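Local coordinates for uncharacterized protein (Corynebacterium glutamicum, PDB 2NSF) that probably catalyses the mycothiol-dependent isomerisation of maleylpyruvate with the help of a bound zinc ion, at residues Ser41-Gln46 / Asn119-Ser124; Ser67-His72 / Trp166-Asp171; Val73-Ile78 / Asn103-Tyr108. One frame throughout, in Å; residues are numbered along the deposited sequence.

Interaction 1: residues Ser41-Gln46 / Asn119-Ser124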
ATOM      1  N   SER A  41      -3.562  11.238   6.643  1.00 18.83           N
ATOM      2  CA  SER A  41      -4.670  11.940   7.290  1.00 17.47           C
ATOM      3  C   SER A  41      -5.988  11.254   6.951  1.00 18.50           C
ATOM      4  O   SER A  41      -6.890  11.185   7.783  1.00 17.51           O
ATOM      5  CB  SER A  41      -4.717  13.404   6.850  1.00 17.41           C
ATOM      6  OG  SER A  41      -3.569  14.109   7.289  1.00 21.54           O
ATOM      7  N   HIS A  42      -6.087  10.752   5.721  1.00 18.73           N
ATOM      8  CA  HIS A  42      -7.274  10.044   5.246  1.00 18.79           C
ATOM      9  C   HIS A  42      -7.442   8.764   6.061  1.00 18.41           C
ATOM     10  O   HIS A  42      -8.536   8.450   6.539  1.00 17.65           O
ATOM     11  CB  HIS A  42      -7.102   9.724   3.753  1.00 20.01           C
ATOM     12  CG  HIS A  42      -8.186   8.871   3.175  1.00 20.87           C
ATOM     13  ND1 HIS A  42      -9.504   9.273   3.112  1.00 21.69           N
ATOM     14  CD2 HIS A  42      -8.140   7.649   2.592  1.00 21.91           C
ATOM     15  CE1 HIS A  42     -10.220   8.336   2.515  1.00 23.23           C
ATOM     16  NE2 HIS A  42      -9.415   7.340   2.188  1.00 22.31           N
ATOM     17  N   TYR A  43      -6.349   8.025   6.223  1.00 16.93           N
ATOM     18  CA  TYR A  43      -6.368   6.800   7.010  1.00 16.53           C
ATOM     19  C   TYR A  43      -6.755   7.124   8.463  1.00 16.26           C
ATOM     20  O   TYR A  43      -7.598   6.450   9.055  1.00 16.70           O
ATOM     21  CB  TYR A  43      -4.983   6.136   6.979  1.00 16.73           C
ATOM     22  CG  TYR A  43      -4.844   4.960   7.922  1.00 16.61           C
ATOM     23  CD1 TYR A  43      -5.240   3.679   7.541  1.00 16.70           C
ATOM     24  CD2 TYR A  43      -4.348   5.139   9.212  1.00 16.74           C
ATOM     25  CE1 TYR A  43      -5.142   2.599   8.425  1.00 17.62           C
ATOM     26  CE2 TYR A  43      -4.249   4.072  10.103  1.00 17.21           C
ATOM     27  CZ  TYR A  43      -4.645   2.810   9.702  1.00 17.11           C
ATOM     28  OH  TYR A  43      -4.547   1.750  10.572  1.00 17.44           O
ATOM     29  N   SER A  44      -6.139   8.159   9.025  1.00 17.39           N
ATOM     30  CA  SER A  44      -6.416   8.540  10.411  1.00 19.04           C
ATOM     31  C   SER A  44      -7.877   8.923  10.630  1.00 19.49           C
ATOM     32  O   SER A  44      -8.434   8.663  11.697  1.00 19.20           O
ATOM     33  CB  SER A  44      -5.486   9.677  10.844  1.00 19.09           C
ATOM     34  OG  SER A  44      -4.140   9.228  10.888  1.00 20.41           O
ATOM     35  N   ARG A  45      -8.504   9.541   9.633  1.00 19.85           N
ATOM     36  CA  ARG A  45      -9.916   9.894   9.767  1.00 20.10           C
ATOM     37  C   ARG A  45     -10.750   8.619   9.878  1.00 20.19           C
ATOM     38  O   ARG A  45     -11.730   8.570  10.624  1.00 19.81           O
ATOM     39  CB  ARG A  45     -10.399  10.726   8.568  1.00 19.75           C
ATOM     40  CG  ARG A  45     -10.044  12.203   8.659  1.00 22.97           C
ATOM     41  CD  ARG A  45     -10.784  13.022   7.611  1.00 24.46           C
ATOM     42  NE  ARG A  45     -10.324  12.743   6.258  1.00 24.80           N
ATOM     43  CZ  ARG A  45      -9.260  13.310   5.697  1.00 23.50           C
ATOM     44  NH1 ARG A  45      -8.544  14.196   6.376  1.00 23.77           N
ATOM     45  NH2 ARG A  45      -8.922  12.997   4.455  1.00 22.22           N
ATOM     46  N   GLN A  46     -10.364   7.583   9.142  1.00 19.18           N
ATOM     47  CA  GLN A  46     -11.091   6.320   9.186  1.00 20.47           C
ATOM     48  C   GLN A  46     -10.895   5.629  10.531  1.00 20.05           C
ATOM     49  O   GLN A  46     -11.822   5.031  11.069  1.00 21.18           O
ATOM     50  CB  GLN A  46     -10.637   5.395   8.052  1.00 21.81           C
ATOM     51  CG  GLN A  46     -10.797   6.011   6.672  1.00 22.62           C
ATOM     52  CD  GLN A  46     -12.195   6.554   6.439  1.00 23.44           C
ATOM     53  OE1 GLN A  46     -12.371   7.732   6.123  1.00 29.02           O
ATOM     54  NE2 GLN A  46     -13.194   5.700   6.589  1.00 19.87           N
ATOM     55  N   ASN A 119      -2.337   5.480  20.095  1.00 20.71           N
ATOM     56  CA  ASN A 119      -1.155   6.259  20.433  1.00 21.41           C
ATOM     57  C   ASN A 119       0.050   5.814  19.609  1.00 20.89           C
ATOM     58  O   ASN A 119       0.848   6.645  19.177  1.00 21.16           O
ATOM     59  CB  ASN A 119      -0.853   6.160  21.936  1.00 25.40           C
ATOM     60  CG  ASN A 119      -1.902   6.862  22.784  1.00 31.69           C
ATOM     61  OD1 ASN A 119      -2.401   7.928  22.412  1.00 35.90           O
ATOM     62  ND2 ASN A 119      -2.232   6.276  23.932  1.00 35.42           N
ATOM     63  N   LEU A 120       0.169   4.508  19.394  1.00 19.52           N
ATOM     64  CA  LEU A 120       1.266   3.951  18.604  1.00 20.06           C
ATOM     65  C   LEU A 120       1.154   4.454  17.164  1.00 19.99           C
ATOM     66  O   LEU A 120       2.144   4.855  16.547  1.00 20.32           O
ATOM     67  CB  LEU A 120       1.198   2.420  18.631  1.00 19.89           C
ATOM     68  CG  LEU A 120       2.097   1.639  17.665  1.00 21.53           C
ATOM     69  CD1 LEU A 120       3.544   2.069  17.831  1.00 20.79           C
ATOM     70  CD2 LEU A 120       1.943   0.143  17.916  1.00 20.73           C
ATOM     71  N   HIS A 121      -0.061   4.434  16.627  1.00 19.51           N
ATOM     72  CA  HIS A 121      -0.281   4.919  15.269  1.00 19.62           C
ATOM     73  C   HIS A 121       0.133   6.383  15.175  1.00 21.20           C
ATOM     74  O   HIS A 121       0.911   6.775  14.309  1.00 20.18           O
ATOM     75  CB  HIS A 121      -1.754   4.793  14.878  1.00 18.20           C
ATOM     76  CG  HIS A 121      -2.105   5.550  13.634  1.00 19.57           C
ATOM     77  ND1 HIS A 121      -1.562   5.247  12.403  1.00 19.00           N
ATOM     78  CD2 HIS A 121      -2.891   6.636  13.441  1.00 19.19           C
ATOM     79  CE1 HIS A 121      -1.995   6.114  11.506  1.00 20.66           C
ATOM     80  NE2 HIS A 121      -2.803   6.969  12.109  1.00 18.89           N
ATOM     81  N   GLU A 122      -0.395   7.192  16.081  1.00 21.59           N
ATOM     82  CA  GLU A 122      -0.099   8.611  16.086  1.00 23.27           C
ATOM     83  C   GLU A 122       1.394   8.917  16.192  1.00 22.77           C
ATOM     84  O   GLU A 122       1.923   9.742  15.443  1.00 21.37           O
ATOM     85  CB  GLU A 122      -0.855   9.275  17.235  1.00 27.25           C
ATOM     86  CG  GLU A 122      -0.780  10.777  17.243  1.00 34.55           C
ATOM     87  CD  GLU A 122      -1.618  11.368  18.355  1.00 38.21           C
ATOM     88  OE1 GLU A 122      -2.856  11.207  18.314  1.00 40.30           O
ATOM     89  OE2 GLU A 122      -1.036  11.981  19.270  1.00 41.44           O
ATOM     90  N   HIS A 123       2.077   8.244  17.112  1.00 22.18           N
ATOM     91  CA  HIS A 123       3.503   8.483  17.304  1.00 22.86           C
ATOM     92  C   HIS A 123       4.366   7.983  16.147  1.00 21.53           C
ATOM     93  O   HIS A 123       5.303   8.668  15.730  1.00 21.53           O
ATOM     94  CB  HIS A 123       3.978   7.853  18.615  1.00 25.30           C
ATOM     95  CG  HIS A 123       5.338   8.304  19.036  1.00 27.65           C
ATOM     96  ND1 HIS A 123       5.631   9.624  19.314  1.00 28.56           N
ATOM     97  CD2 HIS A 123       6.497   7.623  19.205  1.00 28.93           C
ATOM     98  CE1 HIS A 123       6.906   9.734  19.634  1.00 29.47           C
ATOM     99  NE2 HIS A 123       7.455   8.533  19.575  1.00 27.24           N
ATOM    100  N   SER A 124       4.057   6.800  15.626  1.00 20.44           N
ATOM    101  CA  SER A 124       4.829   6.250  14.514  1.00 18.90           C
ATOM    102  C   SER A 124       4.672   7.150  13.284  1.00 18.91           C
ATOM    103  O   SER A 124       5.620   7.342  12.521  1.00 17.98           O
ATOM    104  CB  SER A 124       4.373   4.823  14.203  1.00 18.54           C
ATOM    105  OG  SER A 124       3.008   4.783  13.836  1.00 20.95           O
TER
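His121 reaches across from helix 114-133 and meets two neighbours on helix 29-49, Tyr43 and Ser44. Its NE2 lies 2.9 Å from Ser44 OG in a hydrogen bond for which either group could be the donor. The hydroxyl sits at the edge of the imidazole, in the ring plane. With chi1 at -66°, Ser44 OG is turned back toward Thr40 O of the preceding turn and hydrogen-bonds to it. The hydroxyl is thus tied both to its own helix and to the histidine. The helices belong to the helical N-terminal domain of the mycothiol maleylpyruvate isomerase family, and this pairing joins its first helix to the one that follows helix 99-109. Tyr43 touches a different part of His121. Its CE2 lies over one face of the imidazole, 3.3 Å from His121 CE1. That carbon in turn lies at the edge of the phenol ring, near its plane. The two rings meet obliquely, with their planes at 57°. Tyr43 CG lies opposite the backbone N (chi1 172°), which carries the ring out to the imidazole. The two side chains run past each other in opposite directions. Tyr43 also packs on Ile70 and Val73 of helix 66-89 and on the zinc ligand His168.

Interaction 2: residues Ser67-His72 / Trp166-Asp171. With ZN (zinc ion), chain E.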
ATOM      1  N   SER A  67      -7.437  -4.568  14.980  1.00 20.79           N
ATOM      2  CA  SER A  67      -6.239  -4.377  15.794  1.00 21.38           C
ATOM      3  C   SER A  67      -4.981  -4.822  15.051  1.00 19.74           C
ATOM      4  O   SER A  67      -3.952  -4.155  15.126  1.00 18.03           O
ATOM      5  CB  SER A  67      -6.354  -5.148  17.112  1.00 23.30           C
ATOM      6  OG  SER A  67      -7.307  -4.539  17.972  1.00 25.84           O
ATOM      7  N   HIS A  68      -5.060  -5.951  14.351  1.00 20.06           N
ATOM      8  CA  HIS A  68      -3.914  -6.450  13.595  1.00 21.55           C
ATOM      9  C   HIS A  68      -3.535  -5.438  12.515  1.00 20.17           C
ATOM     10  O   HIS A  68      -2.361  -5.114  12.332  1.00 19.18           O
ATOM     11  CB  HIS A  68      -4.231  -7.788  12.914  1.00 23.55           C
ATOM     12  CG  HIS A  68      -4.288  -8.960  13.847  1.00 24.42           C
ATOM     13  ND1 HIS A  68      -5.426  -9.304  14.542  1.00 26.15           N
ATOM     14  CD2 HIS A  68      -3.356  -9.888  14.168  1.00 26.76           C
ATOM     15  CE1 HIS A  68      -5.194 -10.397  15.249  1.00 27.38           C
ATOM     16  NE2 HIS A  68      -3.946 -10.771  15.039  1.00 25.66           N
ATOM     17  N   LEU A  69      -4.540  -4.947  11.798  1.00 20.08           N
ATOM     18  CA  LEU A  69      -4.315  -3.977  10.729  1.00 17.73           C
ATOM     19  C   LEU A  69      -3.740  -2.669  11.253  1.00 16.22           C
ATOM     20  O   LEU A  69      -2.786  -2.122  10.696  1.00 15.87           O
ATOM     21  CB  LEU A  69      -5.628  -3.707   9.985  1.00 18.19           C
ATOM     22  CG  LEU A  69      -5.586  -2.624   8.904  1.00 19.82           C
ATOM     23  CD1 LEU A  69      -4.625  -3.041   7.796  1.00 20.14           C
ATOM     24  CD2 LEU A  69      -6.981  -2.394   8.350  1.00 19.50           C
ATOM     25  N   ILE A  70      -4.322  -2.159  12.331  1.00 15.66           N
ATOM     26  CA  ILE A  70      -3.864  -0.911  12.923  1.00 15.11           C
ATOM     27  C   ILE A  70      -2.417  -1.037  13.392  1.00 15.24           C
ATOM     28  O   ILE A  70      -1.617  -0.117  13.210  1.00 14.82           O
ATOM     29  CB  ILE A  70      -4.798  -0.506  14.093  1.00 15.05           C
ATOM     30  CG1 ILE A  70      -6.186  -0.180  13.527  1.00 17.54           C
ATOM     31  CG2 ILE A  70      -4.236   0.694  14.844  1.00 17.94           C
ATOM     32  CD1 ILE A  70      -7.307  -0.187  14.562  1.00 18.24           C
ATOM     33  N   ALA A  71      -2.087  -2.180  13.989  1.00 15.67           N
ATOM     34  CA  ALA A  71      -0.729  -2.421  14.460  1.00 16.60           C
ATOM     35  C   ALA A  71       0.212  -2.450  13.265  1.00 15.95           C
ATOM     36  O   ALA A  71       1.261  -1.818  13.274  1.00 16.76           O
ATOM     37  CB  ALA A  71      -0.659  -3.745  15.215  1.00 16.30           C
ATOM     38  N   HIS A  72      -0.182  -3.181  12.232  1.00 17.40           N
ATOM     39  CA  HIS A  72       0.624  -3.283  11.019  1.00 17.87           C
ATOM     40  C   HIS A  72       0.980  -1.938  10.410  1.00 18.61           C
ATOM     41  O   HIS A  72       2.129  -1.704  10.030  1.00 17.21           O
ATOM     42  CB  HIS A  72      -0.095  -4.119   9.948  1.00 17.16           C
ATOM     43  CG  HIS A  72       0.502  -4.026   8.587  1.00 19.72           C
ATOM     44  ND1 HIS A  72       1.846  -4.041   8.376  1.00 17.96           N
ATOM     45  CD2 HIS A  72      -0.089  -3.946   7.377  1.00 22.59           C
ATOM     46  CE1 HIS A  72       2.094  -3.964   7.078  1.00 22.42           C
ATOM     47  NE2 HIS A  72       0.936  -3.904   6.445  1.00 20.23           N
ATOM     48  N   TRP A 166      -3.295   4.719   1.849  1.00 17.05           N
ATOM     49  CA  TRP A 166      -4.460   4.880   0.987  1.00 17.01           C
ATOM     50  C   TRP A 166      -5.269   3.602   0.849  1.00 16.53           C
ATOM     51  O   TRP A 166      -6.498   3.649   0.772  1.00 16.64           O
ATOM     52  CB  TRP A 166      -4.050   5.388  -0.400  1.00 16.70           C
ATOM     53  CG  TRP A 166      -3.709   6.847  -0.424  1.00 17.21           C
ATOM     54  CD1 TRP A 166      -2.466   7.399  -0.518  1.00 15.94           C
ATOM     55  CD2 TRP A 166      -4.632   7.944  -0.352  1.00 16.94           C
ATOM     56  NE1 TRP A 166      -2.555   8.773  -0.513  1.00 18.32           N
ATOM     57  CE2 TRP A 166      -3.873   9.133  -0.411  1.00 16.85           C
ATOM     58  CE3 TRP A 166      -6.028   8.034  -0.241  1.00 18.73           C
ATOM     59  CZ2 TRP A 166      -4.463  10.405  -0.363  1.00 18.00           C
ATOM     60  CZ3 TRP A 166      -6.619   9.305  -0.192  1.00 18.05           C
ATOM     61  CH2 TRP A 166      -5.833  10.471  -0.253  1.00 17.82           C
ATOM     62  N   ILE A 167      -4.595   2.456   0.824  1.00 14.58           N
ATOM     63  CA  ILE A 167      -5.308   1.201   0.699  1.00 14.84           C
ATOM     64  C   ILE A 167      -5.814   0.682   2.040  1.00 15.53           C
ATOM     65  O   ILE A 167      -6.958   0.246   2.140  1.00 15.92           O
ATOM     66  CB  ILE A 167      -4.448   0.109   0.039  1.00 15.65           C
ATOM     67  CG1 ILE A 167      -4.054   0.549  -1.378  1.00 18.97           C
ATOM     68  CG2 ILE A 167      -5.231  -1.199  -0.007  1.00 16.08           C
ATOM     69  CD1 ILE A 167      -3.097  -0.401  -2.084  1.00 20.38           C
ATOM     70  N   HIS A 168      -4.978   0.713   3.074  1.00 15.72           N
ATOM     71  CA  HIS A 168      -5.437   0.225   4.367  1.00 16.37           C
ATOM     72  C   HIS A 168      -6.541   1.094   4.950  1.00 16.75           C
ATOM     73  O   HIS A 168      -7.250   0.670   5.858  1.00 18.66           O
ATOM     74  CB  HIS A 168      -4.270   0.071   5.345  1.00 15.75           C
ATOM     75  CG  HIS A 168      -3.391  -1.099   5.025  1.00 15.86           C
ATOM     76  ND1 HIS A 168      -3.900  -2.300   4.587  1.00 16.26           N
ATOM     77  CD2 HIS A 168      -2.048  -1.252   5.070  1.00 18.27           C
ATOM     78  CE1 HIS A 168      -2.909  -3.147   4.370  1.00 17.79           C
ATOM     79  NE2 HIS A 168      -1.777  -2.535   4.656  1.00 16.78           N
ATOM     80  N   ALA A 169      -6.701   2.305   4.425  1.00 16.75           N
ATOM     81  CA  ALA A 169      -7.777   3.174   4.898  1.00 16.82           C
ATOM     82  C   ALA A 169      -9.080   2.465   4.535  1.00 18.18           C
ATOM     83  O   ALA A 169     -10.059   2.509   5.281  1.00 17.44           O
ATOM     84  CB  ALA A 169      -7.704   4.532   4.215  1.00 16.60           C
ATOM     85  N   VAL A 170      -9.088   1.801   3.383  1.00 17.49           N
ATOM     86  CA  VAL A 170     -10.276   1.072   2.948  1.00 18.94           C
ATOM     87  C   VAL A 170     -10.477  -0.177   3.796  1.00 18.91           C
ATOM     88  O   VAL A 170     -11.597  -0.486   4.201  1.00 19.17           O
ATOM     89  CB  VAL A 170     -10.165   0.632   1.471  1.00 18.87           C
ATOM     90  CG1 VAL A 170     -11.462  -0.026   1.028  1.00 20.50           C
ATOM     91  CG2 VAL A 170      -9.843   1.826   0.600  1.00 19.89           C
ATOM     92  N   ASP A 171      -9.382  -0.880   4.075  1.00 18.59           N
ATOM     93  CA  ASP A 171      -9.431  -2.111   4.859  1.00 19.96           C
ATOM     94  C   ASP A 171      -9.977  -1.932   6.274  1.00 21.07           C
ATOM     95  O   ASP A 171     -10.445  -2.897   6.885  1.00 21.10           O
ATOM     96  CB  ASP A 171      -8.041  -2.748   4.935  1.00 18.39           C
ATOM     97  CG  ASP A 171      -7.502  -3.148   3.573  1.00 20.21           C
ATOM     98  OD1 ASP A 171      -8.312  -3.472   2.676  1.00 22.00           O
ATOM     99  OD2 ASP A 171      -6.265  -3.155   3.406  1.00 21.32           O
TER
HETATM  100 ZN    ZN E 404       0.182  -3.369   4.436  1.00 26.97          ZN
HETATM  101  O   HOH W   1       2.040  -4.119   3.558  1.00 20.41           O
HETATM  102  O   HOH W   2      -0.431  -3.468   2.084  1.00 24.43           O
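His72 and His168 bind the same zinc ion from two helices of the N-terminal domain. Their short segments are nearly antiparallel, at 163° to each other, with axes 10.7 Å apart at closest approach. This is the metal site of the helical domain. Glu164, one turn before His168 on helix 156-171, is the third protein ligand.

The zinc is bound by His72 NE2 at 2.2 Å and by His168 NE2 at 2.1 Å. Two waters also bind the metal. The two imidazoles lie obliquely, and CD2 at the edge of His72 comes 3.5 Å from His168 NE2. His72 holds its CG opposite the backbone N (chi1 167°), which carries the ring across toward helix 156-171.

Apolar contacts come from Leu69, one turn before His72. Its CD1 sits over one face of the His168 ring in a CH-pi contact, 3.7 Å from the centroid. The other methyl, CD2, rests 3.6 Å from Asp171 CB. Leu69 thus packs against both a zinc ligand and Asp171, the partner of its ND1.

The carboxylate of Asp171 takes this other nitrogen of His168. Arg242 forms a salt bridge with the same OD2, which probably helps to place the carboxylate as a second-shell group. His168 ND1 donates to Asp171 OD2 at 2.8 Å, near the ring plane and through the anti lone pair of that oxygen.

Interaction 3: residues Val73-Ile78 / Asn103-Tyr108. With SO4 (sulfate ion), chain C.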
ATOM      1  N   VAL A  73      -0.003  -1.047  10.302  1.00 17.62           N
ATOM      2  CA  VAL A  73       0.254   0.265   9.725  1.00 17.45           C
ATOM      3  C   VAL A  73       1.320   1.007  10.528  1.00 17.21           C
ATOM      4  O   VAL A  73       2.188   1.670   9.957  1.00 15.37           O
ATOM      5  CB  VAL A  73      -1.061   1.099   9.628  1.00 17.23           C
ATOM      6  CG1 VAL A  73      -0.763   2.536   9.172  1.00 15.21           C
ATOM      7  CG2 VAL A  73      -2.000   0.434   8.632  1.00 18.08           C
ATOM      8  N   ALA A  74       1.284   0.867  11.854  1.00 16.70           N
ATOM      9  CA  ALA A  74       2.271   1.529  12.699  1.00 15.79           C
ATOM     10  C   ALA A  74       3.647   0.893  12.516  1.00 14.54           C
ATOM     11  O   ALA A  74       4.646   1.595  12.388  1.00 14.83           O
ATOM     12  CB  ALA A  74       1.848   1.457  14.172  1.00 15.86           C
ATOM     13  N   TYR A  75       3.699  -0.437  12.508  1.00 14.95           N
ATOM     14  CA  TYR A  75       4.985  -1.110  12.346  1.00 16.63           C
ATOM     15  C   TYR A  75       5.585  -0.831  10.969  1.00 18.07           C
ATOM     16  O   TYR A  75       6.805  -0.857  10.795  1.00 17.62           O
ATOM     17  CB  TYR A  75       4.838  -2.615  12.606  1.00 16.84           C
ATOM     18  CG  TYR A  75       4.478  -2.918  14.048  1.00 18.57           C
ATOM     19  CD1 TYR A  75       5.208  -2.355  15.095  1.00 19.58           C
ATOM     20  CD2 TYR A  75       3.396  -3.740  14.366  1.00 19.75           C
ATOM     21  CE1 TYR A  75       4.873  -2.596  16.428  1.00 18.70           C
ATOM     22  CE2 TYR A  75       3.048  -3.990  15.706  1.00 19.17           C
ATOM     23  CZ  TYR A  75       3.794  -3.410  16.725  1.00 20.49           C
ATOM     24  OH  TYR A  75       3.466  -3.638  18.043  1.00 20.12           O
ATOM     25  N   ASN A  76       4.730  -0.558   9.990  1.00 17.20           N
ATOM     26  CA  ASN A  76       5.223  -0.235   8.658  1.00 17.03           C
ATOM     27  C   ASN A  76       5.879   1.144   8.713  1.00 16.24           C
ATOM     28  O   ASN A  76       6.933   1.352   8.123  1.00 15.64           O
ATOM     29  CB  ASN A  76       4.075  -0.262   7.634  1.00 16.94           C
ATOM     30  CG  ASN A  76       4.461   0.361   6.305  1.00 17.96           C
ATOM     31  OD1 ASN A  76       4.272   1.558   6.097  1.00 17.24           O
ATOM     32  ND2 ASN A  76       5.019  -0.446   5.404  1.00 15.97           N
ATOM     33  N   ALA A  77       5.270   2.087   9.431  1.00 16.19           N
ATOM     34  CA  ALA A  77       5.852   3.422   9.546  1.00 15.97           C
ATOM     35  C   ALA A  77       7.239   3.299  10.169  1.00 16.60           C
ATOM     36  O   ALA A  77       8.192   3.936   9.728  1.00 16.31           O
ATOM     37  CB  ALA A  77       4.966   4.324  10.406  1.00 16.39           C
ATOM     38  N   ILE A  78       7.338   2.474  11.206  1.00 15.94           N
ATOM     39  CA  ILE A  78       8.608   2.254  11.887  1.00 16.94           C
ATOM     40  C   ILE A  78       9.628   1.624  10.932  1.00 17.46           C
ATOM     41  O   ILE A  78      10.797   2.010  10.918  1.00 17.26           O
ATOM     42  CB  ILE A  78       8.406   1.343  13.119  1.00 17.16           C
ATOM     43  CG1 ILE A  78       7.631   2.109  14.196  1.00 19.14           C
ATOM     44  CG2 ILE A  78       9.755   0.858  13.650  1.00 17.49           C
ATOM     45  CD1 ILE A  78       7.142   1.244  15.354  1.00 19.54           C
ATOM     46  N   ASN A 103       6.085 -10.604  11.783  1.00 22.88           N
ATOM     47  CA  ASN A 103       4.834 -11.248  12.143  1.00 24.16           C
ATOM     48  C   ASN A 103       4.597 -11.229  13.645  1.00 22.98           C
ATOM     49  O   ASN A 103       3.487 -10.964  14.103  1.00 21.35           O
ATOM     50  CB  ASN A 103       4.796 -12.693  11.658  1.00 28.29           C
ATOM     51  CG  ASN A 103       4.719 -12.796  10.156  1.00 31.99           C
ATOM     52  OD1 ASN A 103       4.249 -11.880   9.481  1.00 33.77           O
ATOM     53  ND2 ASN A 103       5.162 -13.927   9.617  1.00 33.60           N
ATOM     54  N   GLU A 104       5.647 -11.517  14.403  1.00 23.28           N
ATOM     55  CA  GLU A 104       5.541 -11.557  15.852  1.00 24.34           C
ATOM     56  C   GLU A 104       5.177 -10.220  16.481  1.00 23.46           C
ATOM     57  O   GLU A 104       4.442 -10.185  17.472  1.00 22.29           O
ATOM     58  CB  GLU A 104       6.837 -12.100  16.451  1.00 26.80           C
ATOM     59  CG  GLU A 104       6.992 -13.602  16.246  1.00 32.48           C
ATOM     60  CD  GLU A 104       8.405 -14.090  16.489  1.00 36.18           C
ATOM     61  OE1 GLU A 104       9.141 -13.427  17.248  1.00 37.57           O
ATOM     62  OE2 GLU A 104       8.775 -15.145  15.929  1.00 38.39           O
ATOM     63  N   GLU A 105       5.676  -9.118  15.930  1.00 22.90           N
ATOM     64  CA  GLU A 105       5.331  -7.832  16.516  1.00 22.21           C
ATOM     65  C   GLU A 105       3.893  -7.463  16.166  1.00 21.17           C
ATOM     66  O   GLU A 105       3.195  -6.851  16.975  1.00 18.07           O
ATOM     67  CB  GLU A 105       6.319  -6.727  16.102  1.00 23.48           C
ATOM     68  CG  GLU A 105       6.412  -6.399  14.627  1.00 26.24           C
ATOM     69  CD  GLU A 105       7.350  -5.225  14.367  1.00 28.67           C
ATOM     70  OE1 GLU A 105       8.050  -4.791  15.324  1.00 25.52           O
ATOM     71  OE2 GLU A 105       7.392  -4.746  13.210  1.00 24.99           O
ATOM     72  N   ILE A 106       3.431  -7.850  14.979  1.00 20.31           N
ATOM     73  CA  ILE A 106       2.044  -7.566  14.614  1.00 20.76           C
ATOM     74  C   ILE A 106       1.143  -8.358  15.563  1.00 20.92           C
ATOM     75  O   ILE A 106       0.101  -7.867  16.003  1.00 21.25           O
ATOM     76  CB  ILE A 106       1.733  -7.966  13.151  1.00 19.23           C
ATOM     77  CG1 ILE A 106       2.373  -6.956  12.198  1.00 21.47           C
ATOM     78  CG2 ILE A 106       0.227  -8.019  12.930  1.00 21.10           C
ATOM     79  CD1 ILE A 106       2.228  -7.305  10.729  1.00 21.57           C
ATOM     80  N   ALA A 107       1.551  -9.582  15.880  1.00 21.36           N
ATOM     81  CA  ALA A 107       0.785 -10.425  16.793  1.00 21.31           C
ATOM     82  C   ALA A 107       0.695  -9.755  18.164  1.00 21.43           C
ATOM     83  O   ALA A 107      -0.373  -9.722  18.787  1.00 20.63           O
ATOM     84  CB  ALA A 107       1.442 -11.797  16.923  1.00 21.51           C
ATOM     85  N   TYR A 108       1.820  -9.222  18.632  1.00 19.63           N
ATOM     86  CA  TYR A 108       1.873  -8.550  19.924  1.00 20.48           C
ATOM     87  C   TYR A 108       1.003  -7.293  19.911  1.00 20.94           C
ATOM     88  O   TYR A 108       0.141  -7.109  20.774  1.00 20.19           O
ATOM     89  CB  TYR A 108       3.313  -8.165  20.261  1.00 21.15           C
ATOM     90  CG  TYR A 108       3.435  -7.374  21.543  1.00 22.20           C
ATOM     91  CD1 TYR A 108       3.296  -7.993  22.786  1.00 23.56           C
ATOM     92  CD2 TYR A 108       3.668  -5.997  21.515  1.00 22.37           C
ATOM     93  CE1 TYR A 108       3.386  -7.259  23.972  1.00 23.64           C
ATOM     94  CE2 TYR A 108       3.759  -5.253  22.693  1.00 24.16           C
ATOM     95  CZ  TYR A 108       3.617  -5.893  23.916  1.00 24.12           C
ATOM     96  OH  TYR A 108       3.717  -5.170  25.088  1.00 26.02           O
TER
HETATM   97  S   SO4 C 402       5.444  -4.431   4.743  1.00 39.13           S
HETATM   98  O1  SO4 C 402       4.093  -4.985   4.939  1.00 39.98           O
HETATM   99  O2  SO4 C 402       6.433  -5.484   5.043  1.00 41.28           O
HETATM  100  O3  SO4 C 402       5.612  -3.997   3.339  1.00 41.90           O
HETATM  101  O4  SO4 C 402       5.642  -3.277   5.632  1.00 32.08           O
HETATM  102  O   HOH W   3       8.464  -2.332  12.473  1.00 18.41           O
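Tyr75 of helix 66-89 packs against Glu105, Ile106 and Tyr108 of helix 99-109. This is a helix-helix contact within the N-terminal domain, between two helices consecutive in the chain. The segments cross at 136°, with axes 10.4 Å apart at closest approach.

Stacking dominates on one face of the phenol. The Glu105 carboxylate lies over the Tyr75 ring, offset toward the rim, with the two planes only 18° apart. Nearer the root of the side chain, Glu105 CG makes a CH-pi contact 4.0 Å from the ring centroid. Glu105 CG sits between its backbone N and carbonyl carbon (chi1 62°). The chain is extended from there, which lays it along the ring. The closest approach is to the backbone, where Tyr75 CE2 lies 3.1 Å from Glu105 O.

Apolar contact is lighter. Tyr75 CD2 meets Ile106 CG1 at 4.0 Å, and Ile106 also packs against Trp64 and the zinc ligand His72.

Tyr75 OH makes a loose contact at the ring edge of Tyr108, 4.2 Å from its CD2.

Asn76 has polar bonds of its own. Its ND2 donates to a sulfate, probably from the crystallisation liquor, and Arg161 hydrogen-bonds to its OD1. A water forms a polar bridge between the segments and donates at both ends. It lies 2.8 Å from Tyr75 O and 2.7 Å from Glu105 OE2, the carboxylate oxygen nearest Tyr75 CB.

All three contacts lie in the helical N-terminal domain. Helix 66-89 is shared by interactions 2 and 3, which use successive parts of it. Their centres are 11 Å apart. Interaction 1 joins helices 29-49 and 114-133, with its centre 10 Å from interaction 2 and 14 Å from interaction 3. Along the chain, interaction 3 is nested inside the loops closed by both others, while interactions 1 and 2 cross. They also touch: Leu120 and Ser124 pack on Ala74, and His42 packs on Ala169 and Trp166. Interaction 2 supplies two of the three protein ligands of the zinc. Helix 29-49 packs beside His168, and helix 99-109 beside His72.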